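Local coordinates for protein DNA helicase RecQ (Deinococcus radiodurans, PDB 4Q48) that forms the catalytic core of a RecQ helicase that probably couples ATP hydrolysis to 3'-5' translocation and the unwinding of duplex DNA, at residues A[262-267]-A[276-281]; A[240-245]-A[308-313]; A[214-219]-A[336-341]; A[284-289]-A[302-307]. All blocks are in the same frame, centred on the assembly; numbering follows the deposited sequence.

Interaction 1. Residues A[262-267]-A[276-281]; sequences DALAYH and NNVQER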
# COMPACT_ATOMS: atom_id res chain seq x y z
N ASP A 262 7.49 7.29 -30.72
CA ASP A 262 8.73 7.86 -30.17
C ASP A 262 9.07 7.29 -28.79
O ASP A 262 8.96 7.99 -27.76
CB ASP A 262 8.65 9.38 -30.12
CG ASP A 262 9.94 10.02 -29.63
OD1 ASP A 262 11.00 9.34 -29.65
OD2 ASP A 262 9.90 11.19 -29.20
N ALA A 263 9.50 6.03 -28.76
CA ALA A 263 9.76 5.33 -27.51
C ALA A 263 11.22 5.43 -27.06
O ALA A 263 12.13 5.48 -27.88
CB ALA A 263 9.38 3.89 -27.64
N LEU A 264 11.43 5.48 -25.75
CA LEU A 264 12.78 5.51 -25.19
C LEU A 264 12.94 4.46 -24.10
O LEU A 264 11.99 4.16 -23.37
CB LEU A 264 13.10 6.89 -24.61
CG LEU A 264 12.83 8.16 -25.41
CD1 LEU A 264 13.23 9.38 -24.59
CD2 LEU A 264 13.55 8.13 -26.74
N ALA A 265 14.16 3.95 -23.96
CA ALA A 265 14.44 3.00 -22.89
C ALA A 265 14.90 3.76 -21.65
O ALA A 265 15.53 4.81 -21.76
CB ALA A 265 15.48 1.98 -23.33
N TYR A 266 14.58 3.22 -20.48
CA TYR A 266 14.89 3.83 -19.18
C TYR A 266 15.02 2.70 -18.16
O TYR A 266 14.01 2.13 -17.72
CB TYR A 266 13.81 4.82 -18.78
CG TYR A 266 14.04 5.68 -17.55
CD1 TYR A 266 14.92 6.75 -17.57
CD2 TYR A 266 13.31 5.47 -16.38
CE1 TYR A 266 15.10 7.56 -16.46
CE2 TYR A 266 13.48 6.26 -15.26
CZ TYR A 266 14.38 7.31 -15.30
OH TYR A 266 14.56 8.11 -14.19
N HIS A 267 16.26 2.36 -17.82
CA HIS A 267 16.53 1.25 -16.90
C HIS A 267 17.77 1.51 -16.04
O HIS A 267 18.56 2.41 -16.33
CB HIS A 267 16.64 -0.06 -17.70
CG HIS A 267 17.68 -0.02 -18.78
ND1 HIS A 267 19.03 -0.06 -18.52
CD2 HIS A 267 17.57 0.17 -20.11
CE1 HIS A 267 19.70 0.03 -19.65
NE2 HIS A 267 18.83 0.18 -20.63
N ASN A 276 19.19 11.07 -17.38
CA ASN A 276 18.76 12.40 -17.06
C ASN A 276 18.20 12.99 -18.35
O ASN A 276 17.21 13.73 -18.34
CB ASN A 276 19.93 13.21 -16.49
CG ASN A 276 19.49 14.29 -15.52
OD1 ASN A 276 18.50 14.14 -14.80
ND2 ASN A 276 20.25 15.38 -15.47
N ASN A 277 18.82 12.61 -19.48
CA ASN A 277 18.37 13.00 -20.82
C ASN A 277 16.97 12.46 -21.15
O ASN A 277 16.15 13.16 -21.74
CB ASN A 277 19.40 12.51 -21.85
CG ASN A 277 18.97 12.71 -23.31
OD1 ASN A 277 18.03 12.06 -23.79
ND2 ASN A 277 19.69 13.56 -24.03
N VAL A 278 16.71 11.21 -20.77
CA VAL A 278 15.41 10.60 -21.01
C VAL A 278 14.36 11.26 -20.16
O VAL A 278 13.27 11.55 -20.64
CB VAL A 278 15.41 9.08 -20.76
CG1 VAL A 278 13.99 8.54 -20.80
CG2 VAL A 278 16.26 8.38 -21.80
N GLN A 279 14.68 11.53 -18.89
CA GLN A 279 13.74 12.26 -18.06
C GLN A 279 13.31 13.55 -18.75
O GLN A 279 12.13 13.75 -18.97
CB GLN A 279 14.32 12.59 -16.69
CG GLN A 279 14.59 11.41 -15.78
CD GLN A 279 14.65 11.86 -14.33
OE1 GLN A 279 14.02 12.85 -13.96
NE2 GLN A 279 15.41 11.14 -13.51
N GLU A 280 14.27 14.39 -19.15
CA GLU A 280 13.92 15.67 -19.78
C GLU A 280 13.08 15.49 -21.05
O GLU A 280 12.08 16.18 -21.22
CB GLU A 280 15.19 16.49 -20.10
CG GLU A 280 15.89 17.15 -18.89
CD GLU A 280 14.94 17.62 -17.79
OE1 GLU A 280 14.08 18.49 -18.07
OE2 GLU A 280 15.06 17.14 -16.64
N ARG A 281 13.45 14.57 -21.93
CA ARG A 281 12.64 14.40 -23.14
C ARG A 281 11.18 14.04 -22.80
O ARG A 281 10.24 14.52 -23.44
CB ARG A 281 13.23 13.34 -24.07
CG ARG A 281 14.34 13.84 -24.95
CD ARG A 281 14.34 13.07 -26.27
NE ARG A 281 13.07 13.21 -26.99
CZ ARG A 281 12.72 12.49 -28.06
NH1 ARG A 281 13.55 11.57 -28.54
NH2 ARG A 281 11.55 12.69 -28.66
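Val-278 of the helix segment 276-281 lies where two strand side chains converge, those of Leu-264 and Tyr-266, both with CB directed at the helix. The valine holds CG1 anti to its backbone N, and this methyl meets CD1 of Leu-264 at 4.0 Å and ring atom CD1 of Tyr-266 at 3.8 Å. Leu-264 and Val-278 pass alongside one another, running opposite ways, whereas the tyrosine crosses the valine obliquely. The second methyl, CG2, rests 3.6 Å from the carbonyl O of Ala-265. Tyr-266 CE1 lies 3.9 Å from CG of Gln-279, whose amide plane stands nearly upright to the ring, at 82°. Toward the other end of the strand, Arg-281 crosses Leu-264 at about a right angle, with its CB near leucine CD1 and its NH1 3.9 Å from CD2. Bends at chi2 and chi3 then bring the edge of the guanidinium to Asp-262. There the two groups meet tip to tip in a salt bridge between Arg-281 NH2 and Asp-262 OD2, their planes 31° apart, although the modelled spacing is too short to be taken literally. NH2 is also paired with Glu-285, so the guanidinium probably serves two carboxylates. Strand 263-266 and the helix piece 276-281 run roughly antiparallel, at 141°, within a beta-alpha-beta unit completed by strand 289-292.

Interaction 2. Residues A[240-245]-A[308-313]; sequences IVYCLS and VAHLDL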
# COMPACT_ATOMS: atom_id res chain seq x y z
N ILE A 240 3.77 5.59 -20.15
CA ILE A 240 4.83 4.73 -19.65
C ILE A 240 4.46 3.27 -19.87
O ILE A 240 3.35 2.88 -19.57
CB ILE A 240 5.07 4.93 -18.16
CG1 ILE A 240 5.25 6.42 -17.84
CG2 ILE A 240 6.27 4.10 -17.72
CD1 ILE A 240 5.28 6.74 -16.32
N VAL A 241 5.37 2.48 -20.43
CA VAL A 241 5.20 1.03 -20.55
C VAL A 241 6.18 0.32 -19.64
O VAL A 241 7.38 0.39 -19.87
CB VAL A 241 5.45 0.54 -21.98
CG1 VAL A 241 5.34 -0.98 -22.05
CG2 VAL A 241 4.52 1.24 -22.95
N TYR A 242 5.70 -0.38 -18.62
CA TYR A 242 6.60 -1.11 -17.71
C TYR A 242 6.89 -2.56 -18.14
O TYR A 242 5.97 -3.33 -18.40
CB TYR A 242 6.00 -1.14 -16.33
CG TYR A 242 6.02 0.18 -15.64
CD1 TYR A 242 7.20 0.68 -15.07
CD2 TYR A 242 4.86 0.91 -15.48
CE1 TYR A 242 7.22 1.89 -14.40
CE2 TYR A 242 4.87 2.12 -14.79
CZ TYR A 242 6.04 2.60 -14.27
OH TYR A 242 6.03 3.81 -13.61
N CYS A 243 8.16 -2.93 -18.19
CA CYS A 243 8.52 -4.33 -18.46
C CYS A 243 9.38 -4.88 -17.34
O CYS A 243 9.97 -4.09 -16.58
CB CYS A 243 9.23 -4.49 -19.80
SG CYS A 243 8.26 -3.91 -21.21
N LEU A 244 9.45 -6.21 -17.23
CA LEU A 244 10.08 -6.86 -16.07
C LEU A 244 11.60 -6.82 -16.09
O LEU A 244 12.25 -6.58 -15.07
CB LEU A 244 9.60 -8.30 -15.91
CG LEU A 244 9.76 -8.74 -14.45
CD1 LEU A 244 9.10 -7.71 -13.51
CD2 LEU A 244 9.19 -10.15 -14.19
N SER A 245 12.17 -7.07 -17.26
CA SER A 245 13.62 -7.14 -17.42
C SER A 245 14.17 -5.94 -18.19
O SER A 245 13.46 -5.26 -18.93
CB SER A 245 14.02 -8.42 -18.17
OG SER A 245 13.48 -8.43 -19.49
N VAL A 308 -0.64 4.06 -18.47
CA VAL A 308 0.41 3.19 -17.98
C VAL A 308 0.09 1.76 -18.36
O VAL A 308 -0.95 1.20 -17.97
CB VAL A 308 0.61 3.30 -16.48
CG1 VAL A 308 1.42 2.13 -16.00
CG2 VAL A 308 1.36 4.57 -16.18
N ALA A 309 1.01 1.16 -19.11
CA ALA A 309 0.88 -0.20 -19.59
C ALA A 309 1.77 -1.16 -18.82
O ALA A 309 2.97 -0.91 -18.67
CB ALA A 309 1.22 -0.27 -21.07
N HIS A 310 1.20 -2.28 -18.38
CA HIS A 310 2.01 -3.33 -17.77
C HIS A 310 2.05 -4.55 -18.69
O HIS A 310 1.01 -5.15 -18.98
CB HIS A 310 1.48 -3.69 -16.39
CG HIS A 310 1.92 -2.76 -15.31
ND1 HIS A 310 1.17 -1.67 -14.89
CD2 HIS A 310 3.06 -2.74 -14.56
CE1 HIS A 310 1.82 -1.04 -13.93
NE2 HIS A 310 2.97 -1.67 -13.71
N LEU A 311 3.24 -4.91 -19.15
CA LEU A 311 3.37 -6.01 -20.09
C LEU A 311 3.85 -7.25 -19.35
O LEU A 311 4.02 -8.33 -19.93
CB LEU A 311 4.34 -5.62 -21.21
CG LEU A 311 3.69 -4.80 -22.32
CD1 LEU A 311 4.72 -4.31 -23.32
CD2 LEU A 311 2.60 -5.58 -23.01
N ASP A 312 4.06 -7.07 -18.05
CA ASP A 312 4.38 -8.16 -17.14
C ASP A 312 3.74 -7.83 -15.80
O ASP A 312 3.34 -6.69 -15.54
CB ASP A 312 5.89 -8.36 -16.95
CG ASP A 312 6.62 -8.67 -18.23
OD1 ASP A 312 6.30 -9.69 -18.88
OD2 ASP A 312 7.55 -7.91 -18.57
N LEU A 313 3.64 -8.85 -14.94
CA LEU A 313 3.13 -8.64 -13.60
C LEU A 313 4.08 -7.77 -12.81
O LEU A 313 5.30 -7.99 -12.83
CB LEU A 313 2.92 -9.96 -12.90
CG LEU A 313 1.63 -10.68 -13.24
CD1 LEU A 313 1.59 -11.98 -12.44
CD2 LEU A 313 0.45 -9.79 -12.94
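Apolar side chains gather on the face of the sheet that carries Val-241 and Ala-309. Val-241 points CG1, anti to its backbone N, at CD1 of Leu-311, 3.6 Å away, while its CG2 lies beside CB of Ala-309. The same leucine methyl also approaches SG of Cys-243, so Val-241 and the residues just past the two strands, Cys-243 and Leu-311, share one hydrophobic patch. On the opposite face Tyr-242 and His-310 project alongside one another; their planes are tilted by only 18°, but a large lateral offset leaves little ring overlap. Tyr-242 CD2 sits over one face of the imidazole, 3.7 Å from His-310 NE2. Val-308 CG1 meets the tyrosine at its edge, 3.7 Å from CE2, and Ile-240 CG2 lies over one ring face. The polar ends of this pair are held from outside, Tyr-242 OH by Arg-326 and His-310 NE2 by Glu-323. Between the two faces runs a parallel ladder. Ala-309 N gives to Ile-240 O at 2.9 Å, Tyr-242 N to Ala-309 O at 2.8 Å, and Leu-311 N to Tyr-242 O at 3.2 Å, each nearly along the carbonyl axis. Past the strands the pairing passes to a side chain: Leu-244 N donates to the anti lone pair of Asp-312 OD2, at 2.9 Å. The two strands are central in the sheet, with 289-292 and 334-340 as their outer neighbours; helix 222-233 packs on the Val-241 face and helix 317-324 on the tyrosine face.

Interaction 3. Residues A[214-219]-A[336-341]; sequences YRVGLK and AWMVYG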
# COMPACT_ATOMS: atom_id res chain seq x y z
N TYR A 214 -9.07 1.45 -14.63
CA TYR A 214 -8.22 0.24 -14.46
C TYR A 214 -8.64 -0.95 -15.35
O TYR A 214 -9.82 -1.31 -15.42
CB TYR A 214 -8.20 -0.20 -12.99
CG TYR A 214 -7.55 0.83 -12.10
CD1 TYR A 214 -6.17 0.84 -11.88
CD2 TYR A 214 -8.32 1.83 -11.50
CE1 TYR A 214 -5.59 1.80 -11.06
CE2 TYR A 214 -7.74 2.80 -10.72
CZ TYR A 214 -6.38 2.78 -10.49
OH TYR A 214 -5.85 3.76 -9.69
N ARG A 215 -7.65 -1.50 -16.06
CA ARG A 215 -7.87 -2.68 -16.89
C ARG A 215 -6.79 -3.73 -16.77
O ARG A 215 -5.59 -3.43 -16.88
CB ARG A 215 -7.97 -2.31 -18.37
CG ARG A 215 -9.15 -1.45 -18.76
CD ARG A 215 -9.11 -1.28 -20.27
NE ARG A 215 -9.59 0.03 -20.64
CZ ARG A 215 -9.41 0.57 -21.83
NH1 ARG A 215 -8.73 -0.11 -22.74
NH2 ARG A 215 -9.88 1.79 -22.08
N VAL A 216 -7.23 -4.97 -16.57
CA VAL A 216 -6.35 -6.12 -16.58
C VAL A 216 -6.97 -7.14 -17.54
O VAL A 216 -8.18 -7.31 -17.55
CB VAL A 216 -6.17 -6.72 -15.17
CG1 VAL A 216 -5.21 -7.88 -15.21
CG2 VAL A 216 -5.68 -5.66 -14.18
N GLY A 217 -6.17 -7.78 -18.36
CA GLY A 217 -6.70 -8.76 -19.29
C GLY A 217 -5.63 -9.78 -19.63
O GLY A 217 -4.46 -9.64 -19.20
N LEU A 218 -6.00 -10.76 -20.46
CA LEU A 218 -5.13 -11.91 -20.73
C LEU A 218 -4.08 -11.60 -21.78
O LEU A 218 -4.40 -11.05 -22.81
CB LEU A 218 -5.99 -13.11 -21.17
CG LEU A 218 -5.24 -14.32 -21.73
CD1 LEU A 218 -4.20 -14.79 -20.75
CD2 LEU A 218 -6.18 -15.47 -22.11
N LYS A 219 -2.82 -11.95 -21.51
CA LYS A 219 -1.72 -11.72 -22.46
C LYS A 219 -1.88 -12.55 -23.72
O LYS A 219 -2.10 -13.75 -23.65
CB LYS A 219 -0.38 -12.05 -21.79
CG LYS A 219 0.83 -11.82 -22.66
CD LYS A 219 1.88 -10.99 -21.93
CE LYS A 219 2.63 -11.77 -20.95
NZ LYS A 219 3.54 -10.89 -20.18
N ALA A 336 -5.06 2.68 -17.11
CA ALA A 336 -4.04 1.74 -16.70
C ALA A 336 -4.44 0.43 -17.32
O ALA A 336 -5.55 -0.04 -17.09
CB ALA A 336 -3.93 1.65 -15.21
N TRP A 337 -3.55 -0.10 -18.16
CA TRP A 337 -3.80 -1.25 -19.03
C TRP A 337 -2.74 -2.31 -18.76
O TRP A 337 -1.54 -2.02 -18.87
CB TRP A 337 -3.75 -0.78 -20.46
CG TRP A 337 -3.97 -1.75 -21.58
CD1 TRP A 337 -5.11 -1.91 -22.31
CD2 TRP A 337 -2.99 -2.62 -22.18
NE1 TRP A 337 -4.92 -2.83 -23.31
CE2 TRP A 337 -3.62 -3.29 -23.26
CE3 TRP A 337 -1.64 -2.89 -21.92
CZ2 TRP A 337 -2.96 -4.23 -24.06
CZ3 TRP A 337 -0.99 -3.84 -22.71
CH2 TRP A 337 -1.65 -4.48 -23.77
N MET A 338 -3.16 -3.51 -18.37
CA MET A 338 -2.21 -4.59 -18.08
C MET A 338 -2.67 -5.96 -18.62
O MET A 338 -3.84 -6.37 -18.49
CB MET A 338 -1.94 -4.71 -16.57
CG MET A 338 -1.17 -5.99 -16.17
SD MET A 338 -0.66 -6.09 -14.42
CE MET A 338 -2.21 -6.38 -13.59
N VAL A 339 -1.71 -6.65 -19.21
CA VAL A 339 -1.93 -8.01 -19.64
C VAL A 339 -0.91 -8.90 -18.96
O VAL A 339 0.24 -8.52 -18.74
CB VAL A 339 -1.84 -8.19 -21.18
CG1 VAL A 339 -3.11 -7.68 -21.88
CG2 VAL A 339 -0.54 -7.57 -21.72
N TYR A 340 -1.36 -10.08 -18.60
CA TYR A 340 -0.49 -11.05 -17.99
C TYR A 340 -1.04 -12.39 -18.44
O TYR A 340 -2.22 -12.50 -18.82
CB TYR A 340 -0.50 -10.90 -16.46
CG TYR A 340 -1.69 -11.54 -15.78
CD1 TYR A 340 -2.95 -10.98 -15.88
CD2 TYR A 340 -1.54 -12.71 -15.05
CE1 TYR A 340 -4.03 -11.59 -15.26
CE2 TYR A 340 -2.60 -13.31 -14.43
CZ TYR A 340 -3.83 -12.76 -14.55
OH TYR A 340 -4.87 -13.38 -13.94
N GLY A 341 -0.20 -13.40 -18.43
CA GLY A 341 -0.64 -14.72 -18.81
C GLY A 341 -0.21 -15.83 -17.87
O GLY A 341 0.47 -15.60 -16.85
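Strands 212-218 and 334-340 pair in parallel along one margin of the sheet in the second RecA-like domain, 212-218 being an outermost strand. Five backbone hydrogen bonds alternate between them, from Arg-215 N to Ala-336 O at one end to Lys-219 N to Tyr-340 O at the other. This last bond, 2.8 Å long, has its donor well above the carbonyl plane, as Lys-219 is already leaving the strand. The lysine side chain runs along the end of its partner. Lys-219 CB lies 3.5 Å from the carbonyl O of Tyr-340 and 3.6 Å from Gly-341 N. CG stands anti to the backbone N (chi1 -178°), and bends at chi2 and chi3 carry CD past CG2 of Val-339, 4.2 Å away, and CE to 4.1 Å from Gly-341 N. At the tip NZ forms a salt bridge with Asp-344 and a hydrogen bond with the carbonyl O of Leu-311, linking the end of strand 212-218 to helix 342-354 and to the turn after strand 305-310. At the opposite end of the pair, the side chain of Tyr-214 comes within about 4 Å of that of the zinc ligand Cys-401; this margin thus borders the zinc-binding region. Val-216 and Met-338 share the face of Tyr-214; they lie side by side, and the methyl CE of Met-338 settles 3.6 Å from Val-216 CG2 and 3.7 Å from its CG1.

Interaction 4. Residues A[284-289]-A[302-307]; sequences NEEGVI and KPNVRF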
# COMPACT_ATOMS: atom_id res chain seq x y z
N ASN A 284 9.58 17.37 -20.87
CA ASN A 284 9.52 18.67 -21.56
C ASN A 284 8.88 18.62 -22.92
O ASN A 284 8.56 19.65 -23.49
CB ASN A 284 10.93 19.25 -21.78
CG ASN A 284 11.68 19.51 -20.50
OD1 ASN A 284 11.08 19.61 -19.42
ND2 ASN A 284 13.00 19.62 -20.61
N GLU A 285 8.73 17.42 -23.45
CA GLU A 285 8.14 17.30 -24.76
C GLU A 285 6.79 16.62 -24.69
O GLU A 285 6.35 16.19 -23.63
CB GLU A 285 9.06 16.55 -25.72
CG GLU A 285 10.42 17.18 -25.86
CD GLU A 285 11.34 16.39 -26.78
OE1 GLU A 285 10.83 15.71 -27.70
OE2 GLU A 285 12.58 16.44 -26.57
N GLU A 286 6.11 16.59 -25.82
CA GLU A 286 4.83 15.94 -25.88
C GLU A 286 4.92 14.64 -26.62
O GLU A 286 5.80 14.46 -27.47
CB GLU A 286 3.78 16.86 -26.50
CG GLU A 286 3.58 18.11 -25.65
CD GLU A 286 3.12 17.76 -24.24
OE1 GLU A 286 2.61 16.64 -24.02
OE2 GLU A 286 3.35 18.58 -23.32
N GLY A 287 4.01 13.74 -26.27
CA GLY A 287 3.83 12.51 -27.01
C GLY A 287 5.00 11.57 -26.99
O GLY A 287 5.14 10.79 -27.92
N VAL A 288 5.84 11.65 -25.96
CA VAL A 288 6.91 10.67 -25.75
C VAL A 288 6.50 9.47 -24.84
O VAL A 288 5.88 9.65 -23.80
CB VAL A 288 8.17 11.35 -25.18
CG1 VAL A 288 9.07 10.35 -24.44
CG2 VAL A 288 8.92 12.08 -26.29
N ILE A 289 6.79 8.24 -25.27
CA ILE A 289 6.56 7.05 -24.45
C ILE A 289 7.84 6.47 -23.85
O ILE A 289 8.76 6.12 -24.59
CB ILE A 289 5.91 5.94 -25.26
CG1 ILE A 289 4.51 6.37 -25.71
CG2 ILE A 289 5.87 4.67 -24.44
CD1 ILE A 289 3.81 5.35 -26.54
N LYS A 302 5.50 13.52 -14.79
CA LYS A 302 4.95 14.26 -15.91
C LYS A 302 3.48 14.45 -15.57
O LYS A 302 2.83 13.51 -15.13
CB LYS A 302 5.11 13.50 -17.23
CG LYS A 302 4.82 14.33 -18.45
CD LYS A 302 5.15 13.61 -19.74
CE LYS A 302 4.42 14.27 -20.92
NZ LYS A 302 4.91 15.64 -21.28
N PRO A 303 2.93 15.65 -15.79
CA PRO A 303 1.56 15.84 -15.34
C PRO A 303 0.58 15.30 -16.36
O PRO A 303 -0.59 15.10 -16.08
CB PRO A 303 1.43 17.37 -15.22
CG PRO A 303 2.77 17.94 -15.70
CD PRO A 303 3.45 16.86 -16.45
N ASN A 304 1.14 14.96 -17.51
CA ASN A 304 0.48 14.92 -18.79
C ASN A 304 0.29 13.45 -19.28
O ASN A 304 0.02 13.19 -20.46
CB ASN A 304 1.40 15.74 -19.73
CG ASN A 304 0.76 16.12 -21.04
OD1 ASN A 304 -0.44 16.35 -21.13
ND2 ASN A 304 1.58 16.19 -22.07
N VAL A 305 0.46 12.49 -18.36
CA VAL A 305 0.59 11.07 -18.73
C VAL A 305 -0.75 10.34 -18.94
O VAL A 305 -1.53 10.13 -18.01
CB VAL A 305 1.40 10.28 -17.66
CG1 VAL A 305 1.36 8.81 -17.93
CG2 VAL A 305 2.85 10.77 -17.60
N ARG A 306 -0.95 9.88 -20.17
CA ARG A 306 -2.25 9.40 -20.61
C ARG A 306 -2.49 7.90 -20.39
O ARG A 306 -3.63 7.47 -20.33
CB ARG A 306 -2.43 9.75 -22.08
CG ARG A 306 -3.08 11.08 -22.27
CD ARG A 306 -4.28 11.18 -21.37
NE ARG A 306 -4.46 12.54 -20.94
CZ ARG A 306 -4.17 12.99 -19.73
NH1 ARG A 306 -3.77 12.17 -18.79
NH2 ARG A 306 -4.35 14.26 -19.44
N PHE A 307 -1.42 7.11 -20.31
CA PHE A 307 -1.58 5.71 -19.96
C PHE A 307 -0.37 5.09 -19.26
O PHE A 307 0.78 5.56 -19.41
CB PHE A 307 -1.92 4.89 -21.20
CG PHE A 307 -0.78 4.72 -22.19
CD1 PHE A 307 -0.63 5.61 -23.26
CD2 PHE A 307 0.07 3.64 -22.12
CE1 PHE A 307 0.37 5.43 -24.18
CE2 PHE A 307 1.08 3.46 -23.05
CZ PHE A 307 1.23 4.36 -24.09
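The turn leading out of helix 272-284 toward strand 289-292 meets the loop that enters strand 305-310, both within the second RecA-like domain of the helicase core. Lys-302 makes the main polar link. Its chain is extended as far as CE, with CG anti to the backbone N, and a bend at chi4 (69°) brings NZ to the carbonyl O of Glu-285, 2.8 Å away and nearly along the C=O axis. Glu-285 is the first residue to leave the helix, and NZ also makes a weak hydrogen bond to Phe-282 O, so the ammonium sits at the C-terminal end, where the helix dipole would suit a positive charge. Glu-286 OE1 lies 3.7 Å from Lys-302 NZ, a long salt bridge that is less certain because OE1 is modelled too close to Asn-304. The Glu-286 and Asn-304 side chains cross at about a right angle, carboxylate and amide planes 78° apart. Deeper in, Ile-289 and Phe-307 also cross: CD1 of the isoleucine meets the ring edge at CZ, 3.7 Å away. Strand 238-242 runs between their two strands, and its Val-241 touches both side chains, while Ile-230 of helix 222-233 packs on the same pair.

All four contacts involve one six-stranded parallel sheet (in order 212-218, 334-340, 305-310, 238-242, 289-292, 263-266) or the helix and loops attached to it. Interaction 3 lies at one margin and interaction 1 at the other, their centres about 24 Å apart, with interaction 2 in the middle. Along the chain, interactions 1 and 4 follow in series inside the loop closed by interaction 2, which itself is nested within interaction 3. Neighbours join directly: the backbones of Leu-264 and Ile-289 connect interactions 1 and 4, those of Ile-240 and Phe-307 interactions 2 and 4, and those of His-310 and Trp-337 interactions 2 and 3. Sequence-distant strands thus build a single RecA-like lobe, bordered by the zinc-binding region.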